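Chitinase (Chromobacterium violaceum, PDB 4TXG) probably binds chitin and hydrolyses its O-glycosidic bonds, as a chitinase of glycoside hydrolase family 18. Local coordinates at residues 563-567 / 578-584; 405-411 / 462-468. One frame throughout, in Å; residues are numbered along the deposited sequence.

Contact 1: residues 563-567 / 578-584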
ATOM      1  N   LEU A 563       1.730  16.670 -12.756  1.00  8.54           N
ATOM      2  CA  LEU A 563       1.081  15.509 -12.158  1.00  7.90           C
ATOM      3  C   LEU A 563       1.866  14.214 -12.370  1.00 11.55           C
ATOM      4  O   LEU A 563       1.576  13.205 -11.740  1.00 12.58           O
ATOM      5  CB  LEU A 563      -0.325  15.338 -12.747  1.00  7.98           C
ATOM      6  CG  LEU A 563      -1.319  16.474 -12.497  1.00  8.62           C
ATOM      7  CD1 LEU A 563      -2.537  16.370 -13.419  1.00 11.65           C
ATOM      8  CD2 LEU A 563      -1.731  16.449 -11.032  1.00 11.38           C
ATOM      9  N   ALA A 564       2.852  14.265 -13.263  1.00 11.04           N
ATOM     10  CA  ALA A 564       3.514  13.074 -13.810  1.00  8.40           C
ATOM     11  C   ALA A 564       2.479  12.068 -14.313  1.00  8.32           C
ATOM     12  O   ALA A 564       2.525  10.884 -13.978  1.00  8.66           O
ATOM     13  CB  ALA A 564       4.447  12.429 -12.776  1.00  7.93           C
ATOM     14  N   ALA A 565       1.556  12.552 -15.134  1.00  9.45           N
ATOM     15  CA  ALA A 565       0.415  11.747 -15.565  1.00 10.77           C
ATOM     16  C   ALA A 565       0.189  11.810 -17.075  1.00  9.42           C
ATOM     17  O   ALA A 565      -0.001  12.884 -17.635  1.00  9.57           O
ATOM     18  CB  ALA A 565      -0.834  12.196 -14.837  1.00  9.66           C
ATOM     19  N   PRO A 566       0.227  10.646 -17.741  1.00  9.61           N
ATOM     20  CA  PRO A 566      -0.207  10.555 -19.133  1.00  7.67           C
ATOM     21  C   PRO A 566      -1.665  10.120 -19.213  1.00  7.92           C
ATOM     22  O   PRO A 566      -2.178   9.478 -18.294  1.00  9.96           O
ATOM     23  CB  PRO A 566       0.716   9.480 -19.721  1.00  7.73           C
ATOM     24  CG  PRO A 566       1.027   8.564 -18.537  1.00  7.25           C
ATOM     25  CD  PRO A 566       0.798   9.377 -17.254  1.00  9.67           C
ATOM     26  N   TRP A 567      -2.321  10.461 -20.313  1.00  8.35           N
ATOM     27  CA  TRP A 567      -3.638   9.930 -20.588  1.00  8.73           C
ATOM     28  C   TRP A 567      -3.942   9.973 -22.065  1.00  9.41           C
ATOM     29  O   TRP A 567      -3.227  10.597 -22.854  1.00 10.50           O
ATOM     30  CB  TRP A 567      -4.722  10.686 -19.819  1.00 10.07           C
ATOM     31  CG  TRP A 567      -5.003  12.117 -20.232  1.00  9.88           C
ATOM     32  CD1 TRP A 567      -6.001  12.560 -21.059  1.00  8.88           C
ATOM     33  CD2 TRP A 567      -4.320  13.292 -19.772  1.00 10.19           C
ATOM     34  NE1 TRP A 567      -5.969  13.935 -21.150  1.00 11.53           N
ATOM     35  CE2 TRP A 567      -4.949  14.409 -20.353  1.00 11.25           C
ATOM     36  CE3 TRP A 567      -3.226  13.506 -18.918  1.00 10.22           C
ATOM     37  CZ2 TRP A 567      -4.524  15.718 -20.129  1.00 13.63           C
ATOM     38  CZ3 TRP A 567      -2.802  14.809 -18.689  1.00  9.69           C
ATOM     39  CH2 TRP A 567      -3.451  15.897 -19.289  1.00 11.77           C
ATOM     40  N   SER A 578      -6.998   7.154 -18.234  1.00  7.40           N
ATOM     41  CA  SER A 578      -5.769   7.421 -17.498  1.00  8.50           C
ATOM     42  C   SER A 578      -4.764   6.302 -17.723  1.00  8.05           C
ATOM     43  O   SER A 578      -5.078   5.133 -17.511  1.00  9.51           O
ATOM     44  CB  SER A 578      -6.051   7.572 -15.999  1.00 10.63           C
ATOM     45  OG  SER A 578      -4.831   7.651 -15.290  1.00  9.90           O
ATOM     46  N   THR A 579      -3.556   6.658 -18.143  1.00  8.44           N
ATOM     47  CA  THR A 579      -2.554   5.651 -18.458  1.00  6.99           C
ATOM     48  C   THR A 579      -1.302   5.793 -17.593  1.00  9.91           C
ATOM     49  O   THR A 579      -1.197   6.689 -16.751  1.00  9.01           O
ATOM     50  CB  THR A 579      -2.156   5.710 -19.954  1.00 10.04           C
ATOM     51  OG1 THR A 579      -1.651   7.014 -20.267  1.00 11.78           O
ATOM     52  CG2 THR A 579      -3.369   5.418 -20.844  1.00 11.51           C
ATOM     53  N   GLU A 580      -0.363   4.880 -17.793  1.00  9.22           N
ATOM     54  CA  GLU A 580       0.926   4.912 -17.118  1.00  6.94           C
ATOM     55  C   GLU A 580       1.913   4.366 -18.133  1.00  8.41           C
ATOM     56  O   GLU A 580       1.722   3.259 -18.643  1.00 11.19           O
ATOM     57  CB  GLU A 580       0.900   4.067 -15.835  1.00  8.81           C
ATOM     58  CG  GLU A 580       2.165   4.139 -14.980  1.00 11.33           C
ATOM     59  CD  GLU A 580       2.197   5.365 -14.074  1.00 14.93           C
ATOM     60  OE1 GLU A 580       2.138   6.503 -14.583  1.00 18.46           O
ATOM     61  OE2 GLU A 580       2.272   5.194 -12.844  1.00 17.21           O
ATOM     62  N   ASP A 581       2.943   5.129 -18.481  1.00  7.98           N
ATOM     63  CA  ASP A 581       3.878   4.614 -19.486  1.00  8.06           C
ATOM     64  C   ASP A 581       5.303   5.069 -19.202  1.00 10.40           C
ATOM     65  O   ASP A 581       5.612   5.463 -18.077  1.00 10.75           O
ATOM     66  CB  ASP A 581       3.427   4.977 -20.921  1.00 12.80           C
ATOM     67  CG  ASP A 581       3.378   6.479 -21.205  1.00 17.54           C
ATOM     68  OD1 ASP A 581       4.066   7.286 -20.539  1.00 14.71           O
ATOM     69  OD2 ASP A 581       2.647   6.854 -22.160  1.00 16.55           O
ATOM     70  N   GLU A 582       6.182   4.991 -20.197  1.00 10.44           N
ATOM     71  CA  GLU A 582       7.601   5.166 -19.902  1.00 10.03           C
ATOM     72  C   GLU A 582       7.926   6.564 -19.386  1.00 12.26           C
ATOM     73  O   GLU A 582       8.851   6.738 -18.589  1.00 10.35           O
ATOM     74  CB  GLU A 582       8.442   4.847 -21.136  1.00 11.37           C
ATOM     75  CG  GLU A 582       8.365   3.373 -21.513  1.00 14.50           C
ATOM     76  CD  GLU A 582       8.539   3.124 -23.002  1.00 26.23           C
ATOM     77  OE1 GLU A 582       7.514   3.023 -23.726  1.00 29.98           O
ATOM     78  OE2 GLU A 582       9.702   3.009 -23.444  1.00 27.73           O
ATOM     79  N   GLN A 583       7.165   7.562 -19.818  1.00 10.80           N
ATOM     80  CA  GLN A 583       7.469   8.924 -19.388  1.00  8.82           C
ATOM     81  C   GLN A 583       7.140   9.107 -17.908  1.00  9.93           C
ATOM     82  O   GLN A 583       7.931   9.696 -17.160  1.00  9.20           O
ATOM     83  CB  GLN A 583       6.716   9.960 -20.234  1.00 11.56           C
ATOM     84  CG  GLN A 583       7.174  11.403 -19.952  1.00 10.75           C
ATOM     85  CD  GLN A 583       6.549  12.413 -20.901  1.00 11.99           C
ATOM     86  OE1 GLN A 583       5.720  12.057 -21.737  1.00 12.49           O
ATOM     87  NE2 GLN A 583       6.952  13.679 -20.778  1.00 14.82           N
ATOM     88  N   SER A 584       5.988   8.593 -17.473  1.00  7.38           N
ATOM     89  CA  SER A 584       5.585   8.779 -16.084  1.00 11.73           C
ATOM     90  C   SER A 584       6.360   7.853 -15.152  1.00  8.22           C
ATOM     91  O   SER A 584       6.696   8.241 -14.031  1.00  8.96           O
ATOM     92  CB  SER A 584       4.074   8.571 -15.909  1.00 10.86           C
ATOM     93  OG  SER A 584       3.626   7.324 -16.413  1.00  9.00           O
TER
HETATM   94  O   HOH W   1       0.880   8.709 -13.357  1.00 15.47           O
HETATM   95  O   HOH W   2      -2.946   9.514 -15.655  1.00 13.42           O

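Contact 2: residues 405-411 / 462-468. With CS (cesium ion), chain M.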
ATOM      1  N   ARG A 405     -17.586  10.777 -10.511  1.00  8.29           N
ATOM      2  CA  ARG A 405     -17.635  11.596 -11.711  1.00  8.47           C
ATOM      3  C   ARG A 405     -16.377  12.423 -11.981  1.00 11.93           C
ATOM      4  O   ARG A 405     -16.292  13.082 -13.015  1.00 12.82           O
ATOM      5  CB  ARG A 405     -18.826  12.547 -11.624  1.00 10.75           C
ATOM      6  CG  ARG A 405     -18.621  13.676 -10.603  1.00 10.63           C
ATOM      7  CD  ARG A 405     -19.926  14.444 -10.396  1.00 14.01           C
ATOM      8  NE  ARG A 405     -19.783  15.542  -9.439  1.00 15.95           N
ATOM      9  CZ  ARG A 405     -19.911  15.396  -8.123  1.00 23.71           C
ATOM     10  NH1 ARG A 405     -20.161  14.202  -7.599  1.00 23.56           N
ATOM     11  NH2 ARG A 405     -19.776  16.444  -7.324  1.00 28.03           N
ATOM     12  N   PHE A 406     -15.419  12.416 -11.061  1.00  9.62           N
ATOM     13  CA  PHE A 406     -14.276  13.315 -11.181  1.00  8.01           C
ATOM     14  C   PHE A 406     -13.196  12.717 -12.075  1.00  8.90           C
ATOM     15  O   PHE A 406     -12.489  11.793 -11.685  1.00 11.22           O
ATOM     16  CB  PHE A 406     -13.720  13.651  -9.796  1.00  7.89           C
ATOM     17  CG  PHE A 406     -14.718  14.328  -8.903  1.00 11.63           C
ATOM     18  CD1 PHE A 406     -15.098  15.641  -9.139  1.00 13.11           C
ATOM     19  CD2 PHE A 406     -15.286  13.650  -7.837  1.00 17.15           C
ATOM     20  CE1 PHE A 406     -16.026  16.266  -8.317  1.00 13.92           C
ATOM     21  CE2 PHE A 406     -16.213  14.275  -7.014  1.00 16.21           C
ATOM     22  CZ  PHE A 406     -16.580  15.577  -7.263  1.00 15.62           C
ATOM     23  N   VAL A 407     -13.094  13.252 -13.287  1.00  8.83           N
ATOM     24  CA  VAL A 407     -12.192  12.714 -14.293  1.00 10.57           C
ATOM     25  C   VAL A 407     -10.763  13.190 -14.061  1.00  9.99           C
ATOM     26  O   VAL A 407     -10.503  14.389 -14.037  1.00 10.67           O
ATOM     27  CB  VAL A 407     -12.639  13.120 -15.702  1.00 11.62           C
ATOM     28  CG1 VAL A 407     -11.704  12.518 -16.741  1.00 11.45           C
ATOM     29  CG2 VAL A 407     -14.095  12.692 -15.949  1.00  9.37           C
ATOM     30  N   GLY A 408      -9.827  12.257 -13.920  1.00  7.80           N
ATOM     31  CA  GLY A 408      -8.463  12.645 -13.631  1.00 11.21           C
ATOM     32  C   GLY A 408      -7.527  11.459 -13.539  1.00  8.88           C
ATOM     33  O   GLY A 408      -7.956  10.318 -13.723  1.00  9.24           O
ATOM     34  N   PRO A 409      -6.242  11.723 -13.246  1.00  9.44           N
ATOM     35  CA  PRO A 409      -5.233  10.659 -13.236  1.00  8.10           C
ATOM     36  C   PRO A 409      -5.512   9.606 -12.179  1.00 11.23           C
ATOM     37  O   PRO A 409      -5.983   9.907 -11.075  1.00 10.71           O
ATOM     38  CB  PRO A 409      -3.923  11.393 -12.915  1.00 11.49           C
ATOM     39  CG  PRO A 409      -4.228  12.855 -13.029  1.00 16.63           C
ATOM     40  CD  PRO A 409      -5.696  13.006 -12.779  1.00 11.75           C
ATOM     41  N   ASN A 410      -5.185   8.373 -12.534  1.00  8.03           N
ATOM     42  CA  ASN A 410      -5.320   7.238 -11.642  1.00  8.66           C
ATOM     43  C   ASN A 410      -4.282   7.267 -10.508  1.00 13.24           C
ATOM     44  O   ASN A 410      -4.535   6.799  -9.397  1.00  9.48           O
ATOM     45  CB  ASN A 410      -5.193   5.953 -12.466  1.00  8.24           C
ATOM     46  CG  ASN A 410      -5.417   4.719 -11.638  1.00 14.87           C
ATOM     47  OD1 ASN A 410      -4.484   3.999 -11.312  1.00 27.22           O
ATOM     48  ND2 ASN A 410      -6.658   4.487 -11.264  1.00 15.63           N
ATOM     49  N   ALA A 411      -3.124   7.865 -10.783  1.00  8.40           N
ATOM     50  CA  ALA A 411      -1.986   7.748  -9.880  1.00  7.20           C
ATOM     51  C   ALA A 411      -1.071   8.971  -9.951  1.00  6.75           C
ATOM     52  O   ALA A 411       0.131   8.831 -10.148  1.00  8.96           O
ATOM     53  CB  ALA A 411      -1.200   6.486 -10.210  1.00  9.56           C
ATOM     54  N   PRO A 462       0.305   1.769 -11.346  1.00  7.49           N
ATOM     55  CA  PRO A 462      -0.586   0.870 -12.085  1.00  8.90           C
ATOM     56  C   PRO A 462      -0.053   0.496 -13.461  1.00  9.04           C
ATOM     57  O   PRO A 462       0.514   1.349 -14.140  1.00  8.44           O
ATOM     58  CB  PRO A 462      -1.859   1.704 -12.230  1.00  8.44           C
ATOM     59  CG  PRO A 462      -1.323   3.104 -12.406  1.00  7.18           C
ATOM     60  CD  PRO A 462      -0.096   3.182 -11.512  1.00  7.86           C
ATOM     61  N   TYR A 463      -0.235  -0.760 -13.862  1.00  7.80           N
ATOM     62  CA  TYR A 463       0.050  -1.160 -15.238  1.00  7.79           C
ATOM     63  C   TYR A 463      -1.269  -1.342 -15.991  1.00  7.60           C
ATOM     64  O   TYR A 463      -1.383  -2.159 -16.906  1.00  9.37           O
ATOM     65  CB  TYR A 463       0.873  -2.454 -15.286  1.00  7.03           C
ATOM     66  CG  TYR A 463       2.351  -2.331 -14.942  1.00  9.64           C
ATOM     67  CD1 TYR A 463       2.917  -1.115 -14.548  1.00  8.71           C
ATOM     68  CD2 TYR A 463       3.185  -3.444 -15.038  1.00  9.21           C
ATOM     69  CE1 TYR A 463       4.282  -1.031 -14.240  1.00  9.91           C
ATOM     70  CE2 TYR A 463       4.543  -3.367 -14.750  1.00  9.54           C
ATOM     71  CZ  TYR A 463       5.084  -2.172 -14.348  1.00 10.42           C
ATOM     72  OH  TYR A 463       6.433  -2.119 -14.057  1.00 10.32           O
ATOM     73  N   TYR A 464      -2.269  -0.561 -15.603  1.00  8.81           N
ATOM     74  CA  TYR A 464      -3.603  -0.672 -16.182  1.00  8.06           C
ATOM     75  C   TYR A 464      -4.213   0.725 -16.216  1.00  9.34           C
ATOM     76  O   TYR A 464      -3.700   1.647 -15.593  1.00  9.38           O
ATOM     77  CB  TYR A 464      -4.491  -1.616 -15.364  1.00  8.63           C
ATOM     78  CG  TYR A 464      -4.712  -1.091 -13.962  1.00  9.70           C
ATOM     79  CD1 TYR A 464      -3.817  -1.396 -12.945  1.00  8.81           C
ATOM     80  CD2 TYR A 464      -5.781  -0.242 -13.666  1.00  8.93           C
ATOM     81  CE1 TYR A 464      -3.988  -0.901 -11.674  1.00  7.23           C
ATOM     82  CE2 TYR A 464      -5.958   0.261 -12.384  1.00  9.98           C
ATOM     83  CZ  TYR A 464      -5.052  -0.069 -11.397  1.00 13.02           C
ATOM     84  OH  TYR A 464      -5.209   0.424 -10.118  1.00 14.44           O
ATOM     85  N   THR A 465      -5.318   0.862 -16.932  1.00  7.42           N
ATOM     86  CA  THR A 465      -6.024   2.131 -17.037  1.00  7.26           C
ATOM     87  C   THR A 465      -7.322   2.143 -16.241  1.00  6.92           C
ATOM     88  O   THR A 465      -7.860   1.088 -15.883  1.00  8.47           O
ATOM     89  CB  THR A 465      -6.395   2.444 -18.503  1.00  9.12           C
ATOM     90  OG1 THR A 465      -7.388   1.505 -18.935  1.00  9.80           O
ATOM     91  CG2 THR A 465      -5.176   2.331 -19.404  1.00 10.71           C
ATOM     92  N   ARG A 466      -7.811   3.348 -15.970  1.00  6.90           N
ATOM     93  CA  ARG A 466      -9.216   3.573 -15.623  1.00  8.36           C
ATOM     94  C   ARG A 466      -9.701   4.644 -16.585  1.00  8.99           C
ATOM     95  O   ARG A 466      -8.901   5.422 -17.105  1.00  9.03           O
ATOM     96  CB  ARG A 466      -9.402   4.039 -14.178  1.00  8.49           C
ATOM     97  CG  ARG A 466      -8.888   3.099 -13.101  1.00 10.05           C
ATOM     98  CD  ARG A 466      -9.629   1.776 -13.049  1.00 15.30           C
ATOM     99  NE  ARG A 466      -9.420   1.146 -11.747  1.00 17.66           N
ATOM    100  CZ  ARG A 466      -9.770  -0.100 -11.460  1.00 26.15           C
ATOM    101  NH1 ARG A 466     -10.344  -0.859 -12.388  1.00 26.11           N
ATOM    102  NH2 ARG A 466      -9.543  -0.583 -10.246  1.00 22.42           N
ATOM    103  N   GLY A 467     -10.999   4.706 -16.834  1.00  8.43           N
ATOM    104  CA  GLY A 467     -11.463   5.665 -17.816  1.00  8.04           C
ATOM    105  C   GLY A 467     -12.954   5.935 -17.789  1.00  9.05           C
ATOM    106  O   GLY A 467     -13.734   5.117 -17.293  1.00  9.54           O
ATOM    107  N   TRP A 468     -13.319   7.087 -18.348  1.00  9.42           N
ATOM    108  CA  TRP A 468     -14.694   7.585 -18.425  1.00 10.67           C
ATOM    109  C   TRP A 468     -15.077   7.868 -19.878  1.00  9.63           C
ATOM    110  O   TRP A 468     -14.210   8.152 -20.701  1.00  9.76           O
ATOM    111  CB  TRP A 468     -14.862   8.891 -17.646  1.00  9.13           C
ATOM    112  CG  TRP A 468     -14.567   8.896 -16.171  1.00  9.16           C
ATOM    113  CD1 TRP A 468     -15.486   8.946 -15.159  1.00 10.95           C
ATOM    114  CD2 TRP A 468     -13.275   8.925 -15.539  1.00  9.83           C
ATOM    115  NE1 TRP A 468     -14.848   8.984 -13.937  1.00  8.49           N
ATOM    116  CE2 TRP A 468     -13.491   8.969 -14.144  1.00  8.11           C
ATOM    117  CE3 TRP A 468     -11.956   8.904 -16.016  1.00  8.00           C
ATOM    118  CZ2 TRP A 468     -12.446   8.993 -13.222  1.00  9.58           C
ATOM    119  CZ3 TRP A 468     -10.913   8.924 -15.098  1.00 10.08           C
ATOM    120  CH2 TRP A 468     -11.165   8.959 -13.713  1.00 10.68           C
TER
HETATM  121 CS    CS M 812      -5.664  -2.120  -8.473  1.00135.28          CS
HETATM  122  O   HOH W   3      -4.307  -3.493  -5.791  1.00 27.16           O
HETATM  123  O   HOH W   4      -8.029  -3.840  -9.100  1.00 60.23           O

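Contact 1: residues 563-567 / 578-584
Pro566 pushes its ring into the bend formed by Thr579, Glu580, Asp581 and Ser584, and this is the dense part of the contact. Its CG lies 3.4 Å from Thr579 O, and its CD comes within 3.6 Å of Ser584 OG. The Asp581 carboxylate approaches CG and CB from further along the bend. The one direct hydrogen bond between the segments runs from Thr579 N to Pro566 O (3.1 Å, N-H...O 160°), with the donor standing 38° out of the carbonyl plane. It follows the antiparallel, non-hydrogen-bonded pair of Trp567 and Ser578, where the hairpin ends.

The start of helix 582-594 is held by its cap. Asp581 and Ser584 form a capping box: Asp581 OD1 accepts from Gln583 N, and Asp581 N donates to Ser584 OG at 3.1 Å. With chi1 at 54°, the Ser584 hydroxyl sits between its own N and carbonyl carbon and turns back toward the Asp581 amide.

The looser side of the contact is hydrated. Pro566 O, besides taking the Thr579 amide, accepts from a water at 2.7 Å that links it to Ser578 OG, which also bonds to Asn410. A second water, 2.8 Å from Ala564 O, spans to Glu580 OE1. Asp581 OD2 pairs with Arg557 and Lys526, and Glu580 OE2 with Lys588; these salt bridges would favour ionised carboxylates beside an otherwise apolar proline ring, with water completing the polar side.

Contact 2: residues 405-411 / 462-468
Asn410 ND2 and Arg466 NE grip the same oxygen, OD1 of Asp398, so the amide and the guanidinium meet beside one carboxylate. ND2 lies at the edge of the guanidinium, near its plane, and the two flat groups are turned 73° apart. Closest to ND2 is Arg466 CG, at 3.2 Å. Asn410 extends CG away from its backbone N (chi1 -176°), which carries the amide across to the other segment and sets Asn410 OD1 3.5 Å from Pro462 CG. Next along, Ala411 CB packs on Pro462 CD at 3.7 Å.

From Pro462 a layered series follows: its CB lies 3.4 Å above one face of the Tyr464 ring, offset toward the rim, and Tyr464 CE2 in turn lies over a face of the Arg466 guanidinium. The phenol oxygen of Tyr464 binds a cesium ion at 3.1 Å, sharing it with two waters and with OD2 of Asp398, the other oxygen of that carboxylate.

At the far end the contact becomes aromatic. Val407 lies over one face of the Trp468 indole, its CA 3.8 Å from the centroid of the six-membered ring and 7° off the normal, a CH-pi contact. Its CG2 covers the five-membered ring on the same side. Gly408 O comes to the indole edge, 3.5 Å from Trp468 CH2, while Trp468 NE1 bonds to Asn404 O, which helps hold the ring's rotation.

The segments run roughly antiparallel, and one of them continues barrel strand 457-462. A tyrosine and an arginine just beyond a strand end, facing an aspartate from the loop after strand 391-395, are consistent with the substrate-cleft end of a family 18 TIM barrel.

After barrel strand 391-395 the chain passes through 405-411, runs through helices 420-424 and 441-448 and barrel strand 457-462, and returns at 462-468, where contact 2 closes a 50-residue loop. It then enters the insertion between the last two barrel strands, whose small antiparallel sheet holds 466-468, 556-560, 565-570 and 575-578. Contact 1 closes a much shorter loop there, the hairpin before helix 582-594 and barrel strand 599-603. The two closures follow in series, neither nested nor crossed. Ser578 joins them: its N, 2.8 Å from Arg466 O, pairs two strands of the small sheet, while its OG, probably hydrogen-bonded to Asn410 N, ties that sheet to the loop after strand 391-395.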